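Local structure of Hpr(Ser) kinase (Coxiella burnetii, 3TQF) at residues V13-G18 / L148-R153; T22-I27 / L101-K106; L117-I122 / K130-I135. The protein is probably a bifunctional, ATP-binding kinase and phosphatase that adds phosphate to a serine of the phosphocarrier protein HPr and removes it again. One frame throughout, in Å; residues are numbered along the deposited sequence.

Contact 1: residues V13-G18 / L148-R153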
# COMPACT_ATOMS: atom_id res chain seq x y z
N VAL A 13 16.50 5.28 -9.00
CA VAL A 13 16.07 6.13 -10.09
C VAL A 13 14.55 6.18 -10.06
O VAL A 13 13.89 5.14 -10.16
CB VAL A 13 16.58 5.63 -11.45
CG1 VAL A 13 16.11 6.56 -12.57
CG2 VAL A 13 18.10 5.52 -11.45
N ILE A 14 14.00 7.39 -9.90
CA ILE A 14 12.57 7.61 -9.82
C ILE A 14 12.18 8.74 -10.76
O ILE A 14 12.60 9.88 -10.58
CB ILE A 14 12.13 8.02 -8.41
CG1 ILE A 14 12.60 7.01 -7.37
CG2 ILE A 14 10.62 8.17 -8.36
CD1 ILE A 14 12.33 7.43 -5.93
N ASP A 15 11.36 8.42 -11.77
CA ASP A 15 10.91 9.39 -12.76
C ASP A 15 12.09 10.13 -13.38
O ASP A 15 12.08 11.35 -13.48
CB ASP A 15 9.91 10.37 -12.12
CG ASP A 15 9.19 11.24 -13.14
OD1 ASP A 15 9.03 10.80 -14.31
OD2 ASP A 15 8.77 12.35 -12.78
N LYS A 16 13.11 9.38 -13.79
CA LYS A 16 14.35 9.92 -14.38
C LYS A 16 15.30 10.60 -13.37
O LYS A 16 16.41 10.98 -13.75
CB LYS A 16 14.06 10.89 -15.54
CG LYS A 16 13.13 10.36 -16.63
CD LYS A 16 13.89 9.68 -17.77
CE LYS A 16 13.33 10.06 -19.16
NZ LYS A 16 11.83 10.04 -19.22
N MSE A 17 14.87 10.75 -12.12
CA MSE A 17 15.67 11.42 -11.09
C MSE A 17 16.40 10.41 -10.21
O MSE A 17 15.79 9.57 -9.57
CB MSE A 17 14.76 12.25 -10.17
CG MSE A 17 13.80 13.19 -10.86
SE MSE A 17 14.59 14.92 -11.22
CE MSE A 17 15.46 14.50 -12.91
N GLY A 18 17.73 10.52 -10.16
CA GLY A 18 18.51 9.80 -9.16
C GLY A 18 18.25 10.38 -7.78
O GLY A 18 18.58 11.53 -7.51
N LEU A 148 6.35 13.11 -4.47
CA LEU A 148 7.32 14.13 -4.09
C LEU A 148 8.39 14.31 -5.15
O LEU A 148 8.81 15.44 -5.43
CB LEU A 148 7.99 13.75 -2.78
CG LEU A 148 8.90 14.79 -2.14
CD1 LEU A 148 8.09 15.90 -1.49
CD2 LEU A 148 9.80 14.12 -1.11
N VAL A 149 8.84 13.20 -5.73
CA VAL A 149 9.93 13.22 -6.71
C VAL A 149 9.45 13.76 -8.05
O VAL A 149 10.15 14.52 -8.69
CB VAL A 149 10.54 11.81 -6.91
CG1 VAL A 149 11.54 11.80 -8.06
CG2 VAL A 149 11.20 11.33 -5.63
N ARG A 150 8.25 13.37 -8.46
CA ARG A 150 7.66 13.85 -9.72
C ARG A 150 7.39 15.35 -9.65
O ARG A 150 7.58 16.06 -10.63
CB ARG A 150 6.37 13.09 -10.04
CG ARG A 150 6.59 11.62 -10.34
CD ARG A 150 5.29 10.87 -10.44
NE ARG A 150 4.53 11.29 -11.62
CZ ARG A 150 3.21 11.20 -11.75
NH1 ARG A 150 2.45 10.72 -10.77
NH2 ARG A 150 2.65 11.62 -12.87
N ASN A 151 6.95 15.82 -8.49
CA ASN A 151 6.76 17.26 -8.25
C ASN A 151 8.08 18.00 -8.33
O ASN A 151 8.14 19.11 -8.85
CB ASN A 151 6.11 17.52 -6.89
CG ASN A 151 4.62 17.77 -6.99
OD1 ASN A 151 3.97 17.37 -7.95
ND2 ASN A 151 4.07 18.44 -5.99
N HIS A 152 9.13 17.38 -7.79
CA HIS A 152 10.46 17.98 -7.83
C HIS A 152 10.95 18.15 -9.27
O HIS A 152 11.48 19.20 -9.62
CB HIS A 152 11.46 17.16 -7.02
CG HIS A 152 12.86 17.67 -7.10
ND1 HIS A 152 13.30 18.74 -6.35
CD2 HIS A 152 13.91 17.29 -7.87
CE1 HIS A 152 14.57 18.99 -6.65
NE2 HIS A 152 14.96 18.12 -7.57
N ARG A 153 10.77 17.12 -10.09
CA ARG A 153 11.19 17.17 -11.48
C ARG A 153 10.45 18.27 -12.25
O ARG A 153 11.06 18.98 -13.05
CB ARG A 153 10.97 15.82 -12.16
CG ARG A 153 11.23 15.84 -13.66
CD ARG A 153 11.65 14.48 -14.16
NE ARG A 153 11.63 14.43 -15.62
CZ ARG A 153 10.63 13.96 -16.36
NH1 ARG A 153 9.52 13.47 -15.80
NH2 ARG A 153 10.73 13.98 -17.68
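Arg153 and Asp15 both carry CG anti to the backbone N (chi1 173° and -169°), and the arginine chain, extended from CG to NE, crosses the tip of a beta hairpin to meet the carboxylate. The hairpin joins strands 10-14 and 17-23 through a type I' turn from Ile14 to Met17, and it packs against helix 141-165. Carboxylate and guanidinium planes stand almost perpendicular, and a single nitrogen does the bridging. Arg153 NH1 forms a salt bridge to Asp15 OD1 at 3.1 Å and a weak hydrogen bond to Asp15 OD2 at 3.3 Å. Arg153 NE is also engaged by Glu157, which leaves the guanidinium shared between two acids. Lys16 lays its CG over one face of this group; its NZ comes 4.4 Å from Arg153 NH2, a like-charge approach that the acids probably offset. Arg150 meets Asp15 chiefly through its aliphatic part, its CG 3.4 Å from Asp15 OD2, with its charge near but short of a salt bridge, while its NH2 binds Leu83 O of the second subunit.

Beside the salt bridge the packing is apolar. Val149 CG1 sits between the two ends of the turn, 3.8 Å from Ile14 CG2 and 3.9 Å from Met17 CG, and Val19 of the same hairpin adds to this patch. Met17, a selenomethionine, bends at chi2 and chi3, and its SE lies 3.8 Å from Arg153 CB. The same SE meets the edge of the His152 ring, 82° off the ring normal and 4.2 Å from His152 CD2, while His152 ND1 is hydrogen-bonded to Tyr118 OH.

Contact 2: residues T22-I27 / L101-K106. With PO4 (phosphate ion), chain C.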
# COMPACT_ATOMS: atom_id res chain seq x y z
N THR A 22 17.63 8.72 2.89
CA THR A 22 18.35 8.71 4.16
C THR A 22 17.36 8.72 5.33
O THR A 22 16.20 9.07 5.16
CB THR A 22 19.29 9.95 4.22
OG1 THR A 22 20.64 9.54 3.98
CG2 THR A 22 19.22 10.66 5.57
N GLY A 23 17.83 8.32 6.51
CA GLY A 23 17.00 8.34 7.71
C GLY A 23 17.56 7.49 8.83
O GLY A 23 18.57 6.80 8.65
N GLU A 24 16.90 7.52 9.98
CA GLU A 24 17.30 6.70 11.13
C GLU A 24 17.20 5.22 10.80
O GLU A 24 16.59 4.84 9.79
CB GLU A 24 16.42 7.00 12.34
CG GLU A 24 16.60 8.39 12.92
CD GLU A 24 15.72 8.64 14.13
OE1 GLU A 24 15.55 7.70 14.95
OE2 GLU A 24 15.20 9.77 14.28
N ALA A 25 17.79 4.40 11.65
CA ALA A 25 17.75 2.95 11.47
C ALA A 25 16.36 2.39 11.77
O ALA A 25 15.64 2.91 12.64
CB ALA A 25 18.79 2.27 12.35
N ASN A 26 15.98 1.36 11.03
CA ASN A 26 14.76 0.58 11.28
C ASN A 26 13.48 1.43 11.22
O ASN A 26 12.68 1.44 12.16
CB ASN A 26 14.89 -0.17 12.62
CG ASN A 26 13.90 -1.34 12.74
OD1 ASN A 26 13.19 -1.68 11.78
ND2 ASN A 26 13.86 -1.96 13.92
N ILE A 27 13.31 2.13 10.11
CA ILE A 27 12.09 2.88 9.83
C ILE A 27 11.40 2.43 8.54
O ILE A 27 10.33 2.93 8.21
CB ILE A 27 12.36 4.40 9.75
CG1 ILE A 27 13.28 4.75 8.58
CG2 ILE A 27 12.96 4.90 11.07
CD1 ILE A 27 13.64 6.21 8.49
N LEU A 101 14.25 11.17 5.35
CA LEU A 101 13.03 10.77 6.04
C LEU A 101 13.16 11.07 7.52
O LEU A 101 14.06 10.55 8.17
CB LEU A 101 12.77 9.27 5.85
CG LEU A 101 12.57 8.76 4.42
CD1 LEU A 101 12.47 7.25 4.43
CD2 LEU A 101 11.33 9.38 3.78
N VAL A 102 12.27 11.90 8.03
CA VAL A 102 12.35 12.40 9.40
C VAL A 102 11.10 12.02 10.18
O VAL A 102 10.01 11.99 9.62
CB VAL A 102 12.48 13.93 9.41
CG1 VAL A 102 12.51 14.47 10.84
CG2 VAL A 102 13.73 14.36 8.66
N LYS A 103 11.27 11.74 11.47
CA LYS A 103 10.14 11.44 12.35
C LYS A 103 9.39 12.75 12.58
O LYS A 103 10.02 13.78 12.85
CB LYS A 103 10.61 10.88 13.69
CG LYS A 103 11.50 9.63 13.61
CD LYS A 103 10.72 8.33 13.72
CE LYS A 103 11.66 7.15 13.94
NZ LYS A 103 12.20 7.10 15.33
N PRO A 104 8.05 12.73 12.46
CA PRO A 104 7.25 13.94 12.61
C PRO A 104 7.62 14.82 13.80
O PRO A 104 7.62 16.04 13.67
CB PRO A 104 5.84 13.39 12.77
CG PRO A 104 5.84 12.15 11.97
CD PRO A 104 7.22 11.58 12.06
N GLU A 105 7.93 14.20 14.94
CA GLU A 105 8.22 14.95 16.17
C GLU A 105 9.52 15.76 16.06
O GLU A 105 9.64 16.82 16.67
CB GLU A 105 8.34 14.02 17.40
CG GLU A 105 7.47 12.76 17.38
CD GLU A 105 8.18 11.57 16.75
OE1 GLU A 105 9.18 11.10 17.33
OE2 GLU A 105 7.74 11.11 15.67
N LYS A 106 10.47 15.25 15.27
CA LYS A 106 11.79 15.88 15.11
C LYS A 106 11.84 16.81 13.90
O LYS A 106 12.88 17.39 13.59
CB LYS A 106 12.86 14.79 14.98
CG LYS A 106 12.96 13.88 16.21
CD LYS A 106 13.60 12.54 15.89
CE LYS A 106 13.35 11.53 17.00
NZ LYS A 106 14.01 10.22 16.72
P PO4 C . 15.43 0.17 7.32
O1 PO4 C . 15.02 1.62 7.33
O2 PO4 C . 16.53 -0.05 8.34
O3 PO4 C . 14.23 -0.68 7.65
O4 PO4 C . 15.93 -0.20 5.95
O HOH W 1 14.00 11.39 12.50
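Leu101 and Thr22 join the ends of two parallel strands, 17-23 and 92-102, where the chain leaves the sheet for a loop resembling a P-loop (Walker A). Leu101 N donates to Thr22 O at 2.9 Å, and this bond marks the close-packed part of the contact. Here Ile27 folds back from the loop: its CG1 takes the crowded position between backbone N and carbonyl carbon (chi1 65°), and CD1 lies 4.1 Å from Leu101 CB. Ile27 CG2 touches the aliphatic part of Lys103, 3.9 Å from CE.

At the exposed edge the contact turns into a charged network in which only the Lys103 bond is long. Glu24 and Lys106 reach tip to tip in a salt bridge, with Lys106 NZ 2.8 Å from Glu24 OE2 on its syn side. Lys103 arrives crosswise, its NZ making a weak 3.4 Å salt bridge to Glu24 OE1. A water spans Glu24 OE2 and Lys103 N.

Within the loop, Asn26 N and, weakly, Ile27 N donate to a phosphate ion, which Gly28, Lys29 and Ser30 also hold through backbone amides. A phosphate ringed by main-chain N-H groups is consistent with a site for a phosphate of ATP, as in P-loop proteins.

Contact 3: residues L117-I122 / K130-I135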
# COMPACT_ATOMS: atom_id res chain seq x y z
N LEU A 117 9.67 20.99 2.59
CA LEU A 117 10.74 21.64 3.32
C LEU A 117 12.05 21.37 2.59
O LEU A 117 12.63 20.29 2.72
CB LEU A 117 10.82 21.15 4.77
CG LEU A 117 11.80 21.89 5.70
CD1 LEU A 117 11.63 23.38 5.61
CD2 LEU A 117 11.64 21.42 7.14
N TYR A 118 12.48 22.35 1.79
CA TYR A 118 13.68 22.23 0.98
C TYR A 118 14.92 22.73 1.72
O TYR A 118 14.88 23.76 2.40
CB TYR A 118 13.54 23.03 -0.33
CG TYR A 118 13.02 22.24 -1.50
CD1 TYR A 118 11.71 22.39 -1.96
CD2 TYR A 118 13.83 21.34 -2.17
CE1 TYR A 118 11.24 21.66 -3.05
CE2 TYR A 118 13.37 20.61 -3.26
CZ TYR A 118 12.07 20.78 -3.69
OH TYR A 118 11.63 20.04 -4.77
N ARG A 119 16.01 21.98 1.58
CA ARG A 119 17.33 22.40 2.02
C ARG A 119 18.31 22.06 0.90
O ARG A 119 17.90 21.64 -0.17
CB ARG A 119 17.72 21.69 3.32
CG ARG A 119 16.88 22.07 4.53
CD ARG A 119 17.72 22.05 5.80
NE ARG A 119 16.95 22.03 7.04
CZ ARG A 119 16.26 23.07 7.53
NH1 ARG A 119 16.19 24.22 6.87
NH2 ARG A 119 15.60 22.94 8.68
N THR A 120 19.60 22.26 1.15
CA THR A 120 20.66 21.86 0.22
C THR A 120 21.69 20.98 0.91
O THR A 120 22.07 21.24 2.05
CB THR A 120 21.37 23.09 -0.38
OG1 THR A 120 20.41 23.95 -1.02
CG2 THR A 120 22.41 22.68 -1.40
N GLU A 121 22.14 19.94 0.21
CA GLU A 121 23.24 19.08 0.64
C GLU A 121 24.45 19.32 -0.24
O GLU A 121 24.32 19.36 -1.46
CB GLU A 121 22.84 17.61 0.52
CG GLU A 121 22.01 17.09 1.67
CD GLU A 121 22.70 15.99 2.44
OE1 GLU A 121 23.77 16.25 3.03
OE2 GLU A 121 22.15 14.87 2.47
N ILE A 122 25.61 19.47 0.38
CA ILE A 122 26.87 19.56 -0.36
C ILE A 122 27.45 18.15 -0.49
O ILE A 122 27.93 17.58 0.48
CB ILE A 122 27.90 20.48 0.34
CG1 ILE A 122 27.26 21.79 0.80
CG2 ILE A 122 29.06 20.76 -0.60
CD1 ILE A 122 26.41 22.47 -0.25
N LYS A 130 17.61 19.07 -1.20
CA LYS A 130 17.33 18.13 -0.12
C LYS A 130 15.96 18.42 0.47
O LYS A 130 15.67 19.56 0.81
CB LYS A 130 18.39 18.24 0.96
CG LYS A 130 18.37 17.13 1.99
CD LYS A 130 19.06 17.58 3.27
CE LYS A 130 19.55 16.40 4.10
NZ LYS A 130 20.73 16.77 4.95
N ILE A 131 15.13 17.39 0.60
CA ILE A 131 13.81 17.54 1.20
C ILE A 131 13.79 16.80 2.52
O ILE A 131 14.27 15.68 2.61
CB ILE A 131 12.70 16.99 0.28
CG1 ILE A 131 12.71 17.72 -1.06
CG2 ILE A 131 11.34 17.11 0.96
CD1 ILE A 131 11.64 17.25 -2.02
N LEU A 132 13.25 17.44 3.55
CA LEU A 132 12.97 16.77 4.81
C LEU A 132 11.53 16.29 4.76
O LEU A 132 10.61 17.10 4.72
CB LEU A 132 13.16 17.73 6.00
CG LEU A 132 14.53 18.39 6.19
CD1 LEU A 132 14.56 19.13 7.51
CD2 LEU A 132 15.67 17.39 6.15
N PHE A 133 11.32 14.98 4.74
CA PHE A 133 9.98 14.42 4.62
C PHE A 133 9.53 13.71 5.89
O PHE A 133 10.20 12.80 6.35
CB PHE A 133 9.89 13.45 3.44
CG PHE A 133 8.48 13.10 3.07
CD1 PHE A 133 7.90 11.93 3.52
CD2 PHE A 133 7.73 13.97 2.31
CE1 PHE A 133 6.61 11.62 3.19
CE2 PHE A 133 6.42 13.66 1.98
CZ PHE A 133 5.86 12.49 2.42
N PRO A 134 8.38 14.13 6.45
CA PRO A 134 7.85 13.51 7.66
C PRO A 134 7.29 12.12 7.38
O PRO A 134 6.51 11.95 6.45
CB PRO A 134 6.73 14.45 8.07
CG PRO A 134 6.27 15.05 6.82
CD PRO A 134 7.47 15.17 5.94
N ILE A 135 7.69 11.15 8.19
CA ILE A 135 7.29 9.76 7.99
C ILE A 135 6.19 9.36 8.97
O ILE A 135 6.43 9.23 10.17
CB ILE A 135 8.50 8.80 8.10
CG1 ILE A 135 8.08 7.36 7.81
CG2 ILE A 135 9.14 8.89 9.48
CD1 ILE A 135 9.24 6.47 7.34
O HOH W 2 8.68 18.13 3.31
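Lys130 reaches across the beta hairpin of strands 117-123 and 126-134, its backbone paired with Arg119 and its side chain meeting Glu121. It loses more surface to the partner strand than any other residue here. With CG anti to the backbone N (chi1 -168°) and the chain extended beyond it, the methylenes of Lys130 slant across those of Glu121, CD lying 3.4 Å from Glu121 CG. The ammonium then reaches the carboxylate, where Lys130 NZ and Glu121 OE2 form a salt bridge at 3.4 Å; that oxygen also has a weak hydrogen bond with Ser98 OG. Arg119 and Lys130 are an antiparallel hydrogen-bonded pair, linked by bonds in both directions. Arg119 N lies in the plane of the Lys130 carbonyl it binds, whereas Lys130 N approaches Arg119 O from above its carbonyl plane.

Leu132 and Leu117 carry the apolar share on the same sheet face as Lys130. Their side chains touch obliquely, Leu117 CD2 lying 3.7 Å from Leu132 CD1, and that same CD1 is 3.8 Å from Arg119 NE. Leu132 N donates to Leu117 O at 3.0 Å, while a water accepts from Leu117 N and donates to Leu132 O, bridging the pair where the strands diverge. Over 117-122 and 130-134 the strand directions differ by 134°, so the antiparallel pair is strongly twisted.

On the other face, toward helix 141-165, Tyr118 and Ile131 lie side by side, pointing the same way. Ile131 CG1 stands over the tyrosine ring in a CH-pi contact, 26° off the normal and 3.7 Å from Tyr118 CE2.

From the N terminus, the turn of the first hairpin enters contact 1, whose partner lies on helix 141-165; this closes the longest loop, and the other two contacts nest within it. Strand 17-23 continues from that turn into contact 2, which closes a shorter loop on strand 92-102. Contact 3 follows in series as the local closure of hairpin 117-134, whose second strand leads on to the helix. Contacts 1 and 3 meet through Leu148 against Ile131 and Phe133. Contacts 2 and 3 join where Val102 pairs with Phe133 and Ile135. Together they tie neighbouring strands of one mixed sheet to the helix that packs on it.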